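Local coordinates for protein 2-c-methyl-d-erythritol 4-phosphate cytidylyltransferase (Streptococcus pneumoniae, PDB 2VSI) that transfers the cytidylyl group of CTP to D-ribitol 5-phosphate, probably yielding CDP-L-ribitol and diphosphate, at residues E106-T111 against T173-D178; T111-R116 against N217-T222; V144-E149 against T157-R162. One frame throughout, in Å; residues are numbered along the deposited sequence.

Interaction 1 of 3, residues E106-T111 against T173-D178. With CA (calcium ion), chain E.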
loop_
_atom_site.group_PDB
_atom_site.type_symbol
_atom_site.label_atom_id
_atom_site.label_comp_id
_atom_site.label_asym_id
_atom_site.label_seq_id
_atom_site.Cartn_x
_atom_site.Cartn_y
_atom_site.Cartn_z
ATOM N N GLU B 106 -22.238 -9.388 -24.527
ATOM C CA GLU B 106 -20.844 -9.771 -24.278
ATOM C C GLU B 106 -19.844 -8.617 -24.393
ATOM O O GLU B 106 -18.687 -8.770 -24.001
ATOM C CB GLU B 106 -20.429 -10.940 -25.183
ATOM C CG GLU B 106 -21.305 -12.190 -25.048
ATOM C CD GLU B 106 -21.087 -12.953 -23.745
ATOM O OE1 GLU B 106 -19.918 -13.134 -23.339
ATOM O OE2 GLU B 106 -22.090 -13.383 -23.134
ATOM N N ASP B 107 -20.285 -7.477 -24.932
ATOM C CA ASP B 107 -19.438 -6.281 -25.067
ATOM C C ASP B 107 -18.772 -5.897 -23.737
ATOM O O ASP B 107 -19.453 -5.561 -22.764
ATOM C CB ASP B 107 -20.239 -5.087 -25.622
ATOM C CG ASP B 107 -20.586 -5.236 -27.101
ATOM O OD1 ASP B 107 -19.803 -5.866 -27.841
ATOM O OD2 ASP B 107 -21.646 -4.722 -27.532
ATOM N N ILE B 108 -17.441 -5.957 -23.708
ATOM C CA ILE B 108 -16.673 -5.642 -22.502
ATOM C C ILE B 108 -16.175 -4.189 -22.458
ATOM O O ILE B 108 -15.934 -3.568 -23.497
ATOM C CB ILE B 108 -15.474 -6.617 -22.290
ATOM C CG1 ILE B 108 -14.515 -6.586 -23.490
ATOM C CG2 ILE B 108 -15.973 -8.033 -22.012
ATOM C CD1 ILE B 108 -13.109 -7.078 -23.179
ATOM N N VAL B 109 -16.036 -3.663 -21.243
ATOM C CA VAL B 109 -15.454 -2.340 -21.018
ATOM C C VAL B 109 -14.215 -2.452 -20.131
ATOM O O VAL B 109 -14.256 -3.085 -19.076
ATOM C CB VAL B 109 -16.488 -1.322 -20.421
ATOM C CG1 VAL B 109 -17.355 -1.966 -19.355
ATOM C CG2 VAL B 109 -15.798 -0.077 -19.863
ATOM N N VAL B 110 -13.115 -1.850 -20.578
ATOM C CA VAL B 110 -11.895 -1.789 -19.785
ATOM C C VAL B 110 -11.845 -0.451 -19.053
ATOM O O VAL B 110 -11.371 0.553 -19.594
ATOM C CB VAL B 110 -10.631 -1.994 -20.648
ATOM C CG1 VAL B 110 -9.377 -1.964 -19.778
ATOM C CG2 VAL B 110 -10.717 -3.309 -21.411
ATOM N N THR B 111 -12.357 -0.447 -17.824
ATOM C CA THR B 111 -12.388 0.756 -17.002
ATOM C C THR B 111 -10.992 1.050 -16.449
ATOM O O THR B 111 -10.244 0.126 -16.131
ATOM C CB THR B 111 -13.396 0.636 -15.831
ATOM O OG1 THR B 111 -12.845 -0.176 -14.784
ATOM C CG2 THR B 111 -14.701 0.027 -16.300
ATOM N N THR B 173 -12.060 -4.710 -15.528
ATOM C CA THR B 173 -12.730 -5.013 -16.794
ATOM C C THR B 173 -13.939 -5.926 -16.625
ATOM O O THR B 173 -13.937 -6.812 -15.764
ATOM C CB THR B 173 -11.737 -5.626 -17.798
ATOM O OG1 THR B 173 -10.692 -4.681 -18.041
ATOM C CG2 THR B 173 -12.410 -5.985 -19.119
ATOM N N PHE B 174 -14.964 -5.689 -17.447
ATOM C CA PHE B 174 -16.206 -6.463 -17.424
ATOM C C PHE B 174 -17.118 -6.180 -18.620
ATOM O O PHE B 174 -16.891 -5.243 -19.388
ATOM C CB PHE B 174 -16.982 -6.211 -16.123
ATOM C CG PHE B 174 -17.031 -4.762 -15.705
ATOM C CD1 PHE B 174 -17.884 -3.865 -16.338
ATOM C CD2 PHE B 174 -16.241 -4.304 -14.656
ATOM C CE1 PHE B 174 -17.934 -2.539 -15.947
ATOM C CE2 PHE B 174 -16.287 -2.980 -14.252
ATOM C CZ PHE B 174 -17.134 -2.096 -14.901
ATOM N N ARG B 175 -18.151 -7.007 -18.762
ATOM C CA ARG B 175 -19.188 -6.820 -19.761
ATOM C C ARG B 175 -20.126 -5.713 -19.322
ATOM O O ARG B 175 -20.491 -5.634 -18.152
ATOM C CB ARG B 175 -19.958 -8.121 -19.966
ATOM C CG ARG B 175 -19.147 -9.153 -20.715
ATOM C CD ARG B 175 -19.746 -10.530 -20.655
ATOM N NE ARG B 175 -18.791 -11.525 -21.138
ATOM C CZ ARG B 175 -17.823 -12.061 -20.399
ATOM N NH1 ARG B 175 -17.667 -11.702 -19.130
ATOM N NH2 ARG B 175 -17.004 -12.955 -20.932
ATOM N N CYS B 176 -20.508 -4.861 -20.270
ATOM C CA CYS B 176 -21.321 -3.676 -19.988
ATOM C C CYS B 176 -22.680 -4.010 -19.389
ATOM O O CYS B 176 -23.072 -3.424 -18.378
ATOM C CB CYS B 176 -21.490 -2.842 -21.252
ATOM S SG CYS B 176 -19.918 -2.314 -21.930
ATOM N N LYS B 177 -23.384 -4.957 -20.007
ATOM C CA LYS B 177 -24.678 -5.405 -19.506
ATOM C C LYS B 177 -24.544 -6.019 -18.110
ATOM O O LYS B 177 -25.395 -5.800 -17.247
ATOM C CB LYS B 177 -25.321 -6.398 -20.478
ATOM C CG LYS B 177 -26.792 -6.680 -20.201
ATOM C CD LYS B 177 -27.357 -7.677 -21.200
ATOM C CE LYS B 177 -28.741 -8.146 -20.795
ATOM N NZ LYS B 177 -28.694 -8.978 -19.563
ATOM N N ASP B 178 -23.465 -6.771 -17.898
ATOM C CA ASP B 178 -23.217 -7.451 -16.631
ATOM C C ASP B 178 -23.156 -6.498 -15.442
ATOM O O ASP B 178 -23.721 -6.781 -14.385
ATOM C CB ASP B 178 -21.929 -8.269 -16.712
ATOM C CG ASP B 178 -22.122 -9.587 -17.425
ATOM O OD1 ASP B 178 -23.034 -9.686 -18.272
ATOM O OD2 ASP B 178 -21.357 -10.531 -17.132
HETATM CA CA CA E . -22.315 -15.051 -20.897
#
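Glu-106 divides its carboxylate between two cations: OE1 accepts a 3.0 Å hydrogen bond from Arg-175 NE within a salt bridge, while OE2 binds a calcium ion at 2.8 Å. NE approaches from above the carboxylate plane; the carboxylate and guanidinium planes stand 63° apart, and NE alone of the guanidinium nitrogens bonds to Glu-106. Glu-106 sets out away from its partner, but a bend at chi2 (-72°) lays its carboxylate beside the arginine, extended from CG to NE. The far end of Arg-175 is also held, NH1 donating to the carbonyl of His-134.

Beyond this polar end, two antiparallel strands of the central sheet pair. Val-109 N reaches Phe-174 O at 2.6 Å, and Phe-174 N returns a bond to Val-109 O at 3.2 Å. Cys-176 N then donates an almost straight bond to Asp-107 O (2.8 Å), carrying the pairing into the start of helix 176-185. On the Val-109 face, CG1 of that residue lies 3.5 Å from Phe-174 CE1, and Thr-111 CG2 meets the same ring at CZ; Ile-90 and Ile-94 of helix 86-100 cover this apolar side. Val-110 and Thr-173 turn to the other face, where Thr-173 OG1 bonds to Asn-127.

Branched and aromatic residues thus suit the buried strands, whereas the arginine and the calcium ion together probably keep Glu-106 ionised at the partly exposed end.

Interaction 2 of 3, residues T111-R116 against N217-T222. With CDF (4-amino-1-{5-O-[(R)-hydroxy(phosphonooxy)phosphoryl]-alpha-D-arabinofuranosyl}pyrimidin-2(1H)-one), chain D.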
loop_
_atom_site.group_PDB
_atom_site.type_symbol
_atom_site.label_atom_id
_atom_site.label_comp_id
_atom_site.label_asym_id
_atom_site.label_seq_id
_atom_site.Cartn_x
_atom_site.Cartn_y
_atom_site.Cartn_z
ATOM N N THR B 111 -12.357 -0.447 -17.824
ATOM C CA THR B 111 -12.388 0.756 -17.002
ATOM C C THR B 111 -10.992 1.050 -16.449
ATOM O O THR B 111 -10.244 0.126 -16.131
ATOM C CB THR B 111 -13.396 0.636 -15.831
ATOM O OG1 THR B 111 -12.845 -0.176 -14.784
ATOM C CG2 THR B 111 -14.701 0.027 -16.300
ATOM N N HIS B 112 -10.646 2.328 -16.325
ATOM C CA HIS B 112 -9.307 2.706 -15.887
ATOM C C HIS B 112 -9.237 4.136 -15.333
ATOM O O HIS B 112 -9.805 5.056 -15.910
ATOM C CB HIS B 112 -8.326 2.530 -17.051
ATOM C CG HIS B 112 -6.889 2.662 -16.662
ATOM N ND1 HIS B 112 -6.206 1.671 -15.993
ATOM C CD2 HIS B 112 -6.005 3.668 -16.853
ATOM C CE1 HIS B 112 -4.962 2.061 -15.786
ATOM N NE2 HIS B 112 -4.814 3.270 -16.298
ATOM N N ASP B 113 -8.536 4.314 -14.216
ATOM C CA ASP B 113 -8.291 5.646 -13.668
ATOM C C ASP B 113 -7.492 6.513 -14.640
ATOM O O ASP B 113 -6.423 6.111 -15.102
ATOM C CB ASP B 113 -7.520 5.556 -12.349
ATOM C CG ASP B 113 -8.306 4.891 -11.248
ATOM O OD1 ASP B 113 -9.550 4.855 -11.324
ATOM O OD2 ASP B 113 -7.668 4.412 -10.289
ATOM N N SER B 114 -8.010 7.703 -14.938
ATOM C CA SER B 114 -7.286 8.694 -15.748
ATOM C C SER B 114 -5.964 9.130 -15.112
ATOM O O SER B 114 -5.046 9.535 -15.821
ATOM C CB SER B 114 -8.151 9.932 -15.993
ATOM O OG SER B 114 -8.336 10.675 -14.798
ATOM N N VAL B 115 -5.890 9.048 -13.780
ATOM C CA VAL B 115 -4.687 9.410 -13.000
ATOM C C VAL B 115 -3.701 8.250 -12.830
ATOM O O VAL B 115 -2.848 8.272 -11.938
ATOM C CB VAL B 115 -5.048 9.970 -11.590
ATOM C CG1 VAL B 115 -5.704 11.349 -11.693
ATOM C CG2 VAL B 115 -5.924 8.986 -10.797
ATOM N N ARG B 116 -3.843 7.238 -13.682
ATOM C CA ARG B 116 -2.920 6.111 -13.759
ATOM C C ARG B 116 -2.385 6.035 -15.185
ATOM O O ARG B 116 -2.839 5.193 -15.971
ATOM C CB ARG B 116 -3.632 4.805 -13.385
ATOM C CG ARG B 116 -3.760 4.561 -11.889
ATOM C CD ARG B 116 -4.318 3.187 -11.602
ATOM N NE ARG B 116 -3.819 2.632 -10.340
ATOM C CZ ARG B 116 -4.467 2.669 -9.173
ATOM N NH1 ARG B 116 -5.659 3.250 -9.071
ATOM N NH2 ARG B 116 -3.921 2.120 -8.095
ATOM N N ASN B 217 2.662 1.323 -11.791
ATOM C CA ASN B 217 1.322 1.794 -12.183
ATOM C C ASN B 217 0.717 2.739 -11.138
ATOM O O ASN B 217 -0.310 2.433 -10.513
ATOM C CB ASN B 217 0.385 0.608 -12.464
ATOM C CG ASN B 217 -0.911 1.024 -13.153
ATOM O OD1 ASN B 217 -1.035 2.135 -13.670
ATOM N ND2 ASN B 217 -1.882 0.122 -13.165
ATOM N N LEU B 218 1.368 3.894 -10.983
ATOM C CA LEU B 218 1.082 4.879 -9.937
ATOM C C LEU B 218 -0.276 5.555 -10.100
ATOM O O LEU B 218 -0.718 5.825 -11.222
ATOM C CB LEU B 218 2.194 5.944 -9.934
ATOM C CG LEU B 218 2.157 7.195 -9.047
ATOM C CD1 LEU B 218 2.374 6.866 -7.572
ATOM C CD2 LEU B 218 3.204 8.189 -9.516
ATOM N N LYS B 219 -0.927 5.824 -8.971
ATOM C CA LYS B 219 -2.155 6.599 -8.973
ATOM C C LYS B 219 -1.865 8.023 -8.491
ATOM O O LYS B 219 -1.652 8.250 -7.289
ATOM C CB LYS B 219 -3.216 5.935 -8.100
ATOM C CG LYS B 219 -4.615 6.467 -8.323
ATOM C CD LYS B 219 -5.537 6.153 -7.156
ATOM C CE LYS B 219 -7.003 6.235 -7.579
ATOM N NZ LYS B 219 -7.934 5.776 -6.513
ATOM N N ILE B 220 -1.862 8.975 -9.426
ATOM C CA ILE B 220 -1.523 10.368 -9.113
ATOM C C ILE B 220 -2.653 11.079 -8.349
ATOM O O ILE B 220 -3.651 11.516 -8.935
ATOM C CB ILE B 220 -1.087 11.147 -10.387
ATOM C CG1 ILE B 220 0.140 10.477 -11.020
ATOM C CG2 ILE B 220 -0.793 12.613 -10.066
ATOM C CD1 ILE B 220 0.374 10.830 -12.472
ATOM N N THR B 221 -2.482 11.176 -7.030
ATOM C CA THR B 221 -3.483 11.778 -6.144
ATOM C C THR B 221 -2.918 12.962 -5.353
ATOM O O THR B 221 -3.556 14.007 -5.261
ATOM C CB THR B 221 -4.090 10.727 -5.176
ATOM O OG1 THR B 221 -4.795 9.734 -5.930
ATOM C CG2 THR B 221 -5.058 11.374 -4.177
ATOM N N THR B 222 -1.728 12.784 -4.782
ATOM C CA THR B 222 -1.104 13.815 -3.955
ATOM C C THR B 222 -0.087 14.613 -4.759
ATOM O O THR B 222 0.159 14.333 -5.937
ATOM C CB THR B 222 -0.402 13.215 -2.716
ATOM O OG1 THR B 222 0.740 12.458 -3.134
ATOM C CG2 THR B 222 -1.349 12.321 -1.916
HETATM O O3B CDF D . -10.998 7.225 -6.178
HETATM P PB CDF D . -10.758 8.621 -5.647
HETATM O O1B CDF D . -10.563 8.686 -4.150
HETATM O O2B CDF D . -11.695 9.674 -6.194
HETATM O O3A CDF D . -9.306 9.019 -6.227
HETATM P PA CDF D . -9.078 9.436 -7.768
HETATM O O1A CDF D . -9.856 10.703 -8.037
HETATM O O2A CDF D . -7.592 9.431 -8.029
HETATM O "O5'" CDF D . -9.759 8.211 -8.568
HETATM C "C5'" CDF D . -9.391 7.892 -9.912
HETATM C "C4'" CDF D . -10.430 8.388 -10.917
HETATM O "O4'" CDF D . -11.760 8.328 -10.381
HETATM C "C3'" CDF D . -10.162 9.836 -11.304
HETATM O "O3'" CDF D . -9.721 9.922 -12.661
HETATM C "C2'" CDF D . -11.476 10.566 -11.083
HETATM O "O2'" CDF D . -11.246 11.851 -10.500
HETATM C "C1'" CDF D . -12.226 9.656 -10.117
HETATM N N1 CDF D . -13.686 9.789 -10.203
HETATM C C2 CDF D . -14.446 9.326 -11.308
HETATM O O2 CDF D . -13.903 8.774 -12.284
HETATM N N3 CDF D . -15.790 9.487 -11.314
HETATM C C4 CDF D . -16.418 10.084 -10.273
HETATM N N4 CDF D . -17.759 10.239 -10.291
HETATM C C6 CDF D . -14.307 10.378 -9.171
HETATM C C5 CDF D . -15.689 10.542 -9.181
#
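Lys-219 leaves the main chain with CG anti to its N (chi1 -165°) and stays extended to NZ, while Arg-116 keeps CG beside its own N (chi1 -81°) and bends at chi3 (149°). These torsions lay the aliphatic part of the lysine over the guanidinium: CB sits above the centre of that flat group, and CG is 3.5 Å from Arg-116 NH1. A lysine suits this place because its methylenes can cover the arginine while its ammonium travels on to the ligand.

Asp-113 organises the charges. Its OD2 takes a 2.6 Å salt-bridge bond from Arg-116 NH1, in the guanidinium plane, and OD1 pairs with Arg-86. Lys-219 NZ lies 4.0 Å from Asp-113 OD2, beyond a salt bridge, and makes a weak 3.4 Å hydrogen bond to O3B of the bound cytosine nucleotide. Arg-116 and Lys-219 thus share the neighbourhood of the Asp-113 carboxylate, and Lys-219 alone of the two reaches the diphosphate; these anions probably offset their charge.

Main-chain and side-chain bonds steady the two segments. Asp-113 to Arg-116 forms a type I turn, braced by His-112 NE2, which donates in its ring plane to a lone pair of Arg-116 O (2.8 Å). From the other segment Ile-220 N bonds to Val-115 O at 2.8 Å, and Asn-217, whose ND2 is held by Gln-169 and Thr-170, sets OD1 against Arg-116 CB.

Ser-114, expected to bind CTP, places OG 2.7 Å from O3' of the ligand's arabinose ring, and Val-115 CG2 approaches O2A of its phosphate. A turn following strand 108-113, with a lysine from a later loop reaching in, forms one wall of the nucleotide site of this IspD/TarI-type cytidylyltransferase, a member of the GT-A clan.

Interaction 3 of 3, residues V144-E149 against T157-R162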
loop_
_atom_site.group_PDB
_atom_site.type_symbol
_atom_site.label_atom_id
_atom_site.label_comp_id
_atom_site.label_asym_id
_atom_site.label_seq_id
_atom_site.Cartn_x
_atom_site.Cartn_y
_atom_site.Cartn_z
ATOM N N VAL B 144 2.444 -4.761 -0.327
ATOM C CA VAL B 144 3.772 -4.580 0.253
ATOM C C VAL B 144 3.684 -4.318 1.748
ATOM O O VAL B 144 4.639 -4.570 2.477
ATOM C CB VAL B 144 4.558 -3.438 -0.404
ATOM C CG1 VAL B 144 4.955 -3.822 -1.826
ATOM C CG2 VAL B 144 3.764 -2.130 -0.368
ATOM N N ASP B 145 2.535 -3.811 2.190
ATOM C CA ASP B 145 2.312 -3.497 3.596
ATOM C C ASP B 145 1.609 -4.655 4.284
ATOM O O ASP B 145 0.723 -5.292 3.698
ATOM C CB ASP B 145 1.443 -2.236 3.756
ATOM C CG ASP B 145 2.043 -0.992 3.092
ATOM O OD1 ASP B 145 3.285 -0.825 3.098
ATOM O OD2 ASP B 145 1.251 -0.167 2.579
ATOM N N THR B 146 2.008 -4.920 5.527
ATOM C CA THR B 146 1.258 -5.797 6.414
ATOM C C THR B 146 -0.089 -5.127 6.652
ATOM O O THR B 146 -0.146 -3.963 7.061
ATOM C CB THR B 146 2.007 -6.014 7.748
ATOM O OG1 THR B 146 3.126 -6.879 7.530
ATOM C CG2 THR B 146 1.106 -6.631 8.812
ATOM N N ILE B 147 -1.169 -5.841 6.356
ATOM C CA ILE B 147 -2.507 -5.321 6.613
ATOM C C ILE B 147 -3.007 -5.859 7.945
ATOM O O ILE B 147 -2.933 -7.057 8.207
ATOM C CB ILE B 147 -3.503 -5.637 5.460
ATOM C CG1 ILE B 147 -3.008 -5.061 4.121
ATOM C CG2 ILE B 147 -4.902 -5.119 5.784
ATOM C CD1 ILE B 147 -2.633 -3.574 4.132
ATOM N N VAL B 148 -3.500 -4.952 8.783
ATOM C CA VAL B 148 -3.928 -5.280 10.135
ATOM C C VAL B 148 -5.416 -5.004 10.270
ATOM O O VAL B 148 -5.882 -3.901 9.982
ATOM C CB VAL B 148 -3.152 -4.447 11.187
ATOM C CG1 VAL B 148 -3.629 -4.762 12.595
ATOM C CG2 VAL B 148 -1.645 -4.683 11.068
ATOM N N GLU B 149 -6.160 -6.009 10.710
ATOM C CA GLU B 149 -7.580 -5.841 10.930
ATOM C C GLU B 149 -7.887 -5.612 12.409
ATOM O O GLU B 149 -7.313 -6.264 13.283
ATOM C CB GLU B 149 -8.343 -7.054 10.396
ATOM C CG GLU B 149 -9.803 -6.777 10.070
ATOM C CD GLU B 149 -10.576 -8.038 9.747
ATOM O OE1 GLU B 149 -10.901 -8.238 8.552
ATOM O OE2 GLU B 149 -10.850 -8.826 10.684
ATOM N N THR B 157 -8.060 -7.598 15.827
ATOM C CA THR B 157 -8.842 -8.831 15.717
ATOM C C THR B 157 -8.331 -9.788 14.629
ATOM O O THR B 157 -8.899 -10.868 14.443
ATOM C CB THR B 157 -10.345 -8.553 15.471
ATOM O OG1 THR B 157 -10.492 -7.598 14.412
ATOM C CG2 THR B 157 -11.017 -8.036 16.740
ATOM N N ASP B 158 -7.269 -9.401 13.915
ATOM C CA ASP B 158 -6.756 -10.207 12.802
ATOM C C ASP B 158 -5.571 -9.586 12.037
ATOM O O ASP B 158 -5.593 -8.405 11.682
ATOM C CB ASP B 158 -7.897 -10.502 11.815
ATOM C CG ASP B 158 -7.564 -11.605 10.827
ATOM O OD1 ASP B 158 -6.429 -12.129 10.844
ATOM O OD2 ASP B 158 -8.450 -11.948 10.021
ATOM N N ILE B 159 -4.548 -10.396 11.780
ATOM C CA ILE B 159 -3.523 -10.049 10.793
ATOM C C ILE B 159 -3.531 -11.112 9.694
ATOM O O ILE B 159 -2.920 -12.173 9.846
ATOM C CB ILE B 159 -2.092 -9.897 11.394
ATOM C CG1 ILE B 159 -2.080 -8.861 12.523
ATOM C CG2 ILE B 159 -1.093 -9.493 10.290
ATOM C CD1 ILE B 159 -0.764 -8.735 13.239
ATOM N N PRO B 160 -4.232 -10.839 8.582
ATOM C CA PRO B 160 -4.342 -11.833 7.528
ATOM C C PRO B 160 -2.969 -12.234 7.036
ATOM O O PRO B 160 -2.003 -11.521 7.280
ATOM C CB PRO B 160 -5.082 -11.086 6.422
ATOM C CG PRO B 160 -5.852 -10.037 7.132
ATOM C CD PRO B 160 -4.949 -9.600 8.238
ATOM N N ASN B 161 -2.881 -13.379 6.371
ATOM C CA ASN B 161 -1.657 -13.756 5.676
ATOM C C ASN B 161 -1.405 -12.756 4.557
ATOM O O ASN B 161 -2.287 -12.501 3.730
ATOM C CB ASN B 161 -1.770 -15.171 5.111
ATOM C CG ASN B 161 -0.454 -15.694 4.591
ATOM O OD1 ASN B 161 0.479 -14.935 4.330
ATOM N ND2 ASN B 161 -0.373 -17.004 4.433
ATOM N N ARG B 162 -0.213 -12.175 4.553
ATOM C CA ARG B 162 0.129 -11.150 3.571
ATOM C C ARG B 162 0.333 -11.739 2.182
ATOM O O ARG B 162 0.100 -11.072 1.173
ATOM C CB ARG B 162 1.379 -10.389 4.006
ATOM C CG ARG B 162 1.588 -9.094 3.250
ATOM C CD ARG B 162 2.565 -8.176 3.961
ATOM N NE ARG B 162 3.945 -8.632 3.853
ATOM C CZ ARG B 162 4.657 -8.603 2.730
ATOM N NH1 ARG B 162 4.117 -8.144 1.607
ATOM N NH2 ARG B 162 5.910 -9.036 2.730
#
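The segments 144-149 and 157-162 run nearly antiparallel, and Glu-149 N donates to Asp-158 O at 2.6 Å while Thr-157 N bonds back to Glu-149 O at 3.0 Å. Beside these bonds, the Glu-149 side chain extends with CG anti to its N (chi1 -157°) and brings OE2 to 3.6 Å from Asp-158 CB. The two carboxylates are turned 87° apart, OE2 lying 4.0 Å from Asp-158 OD2; both residues are partly exposed, so solvent may ease the like charges. Because Thr-157 and Asp-158 both face Glu-149, this end is a classic beta bulge, and Thr-157 OG1 is engaged by Thr-151 N. Val-148 and Glu-149 also pair antiparallel with a strand of the second subunit, so the sheet runs on across the dimer interface. Further along, Thr-146 CG2 packs on Ile-159 CG2 at 3.9 Å, a patch over which Asp-196 of the second subunit lies. Pro-160, which has no N-H to offer, sets CD 3.2 Å from Ile-147 O. The bend of Arg-162 at chi3 (73°) turns its guanidinium until Val-144 O lies over one face, toward its edge, and its side chain comes within about 4 Å, nearest atoms, of a bound nucleotide distinct from the one beside Lys-219.

Overall arrangement
Interactions 1 and 2 are both buried and share Thr-111, since both use strand 108-113, yet their centres lie 20 Å apart. Interaction 1 joins that strand to its sheet neighbour 165-175, relying on regular backbone pairing and apolar side chains, with the salt bridge and the calcium ion at one end. Interaction 2 lies at the strand's end and in the turn after it, where regular pairing gives way to a loop and charged groups around a nucleotide. Interaction 3 is more peripheral, its centre about 26 Å from that of the chain, and touches neither of the others. Nested along the chain inside the loops closed by both, it is a short, partly exposed bulged pairing that meets the second subunit.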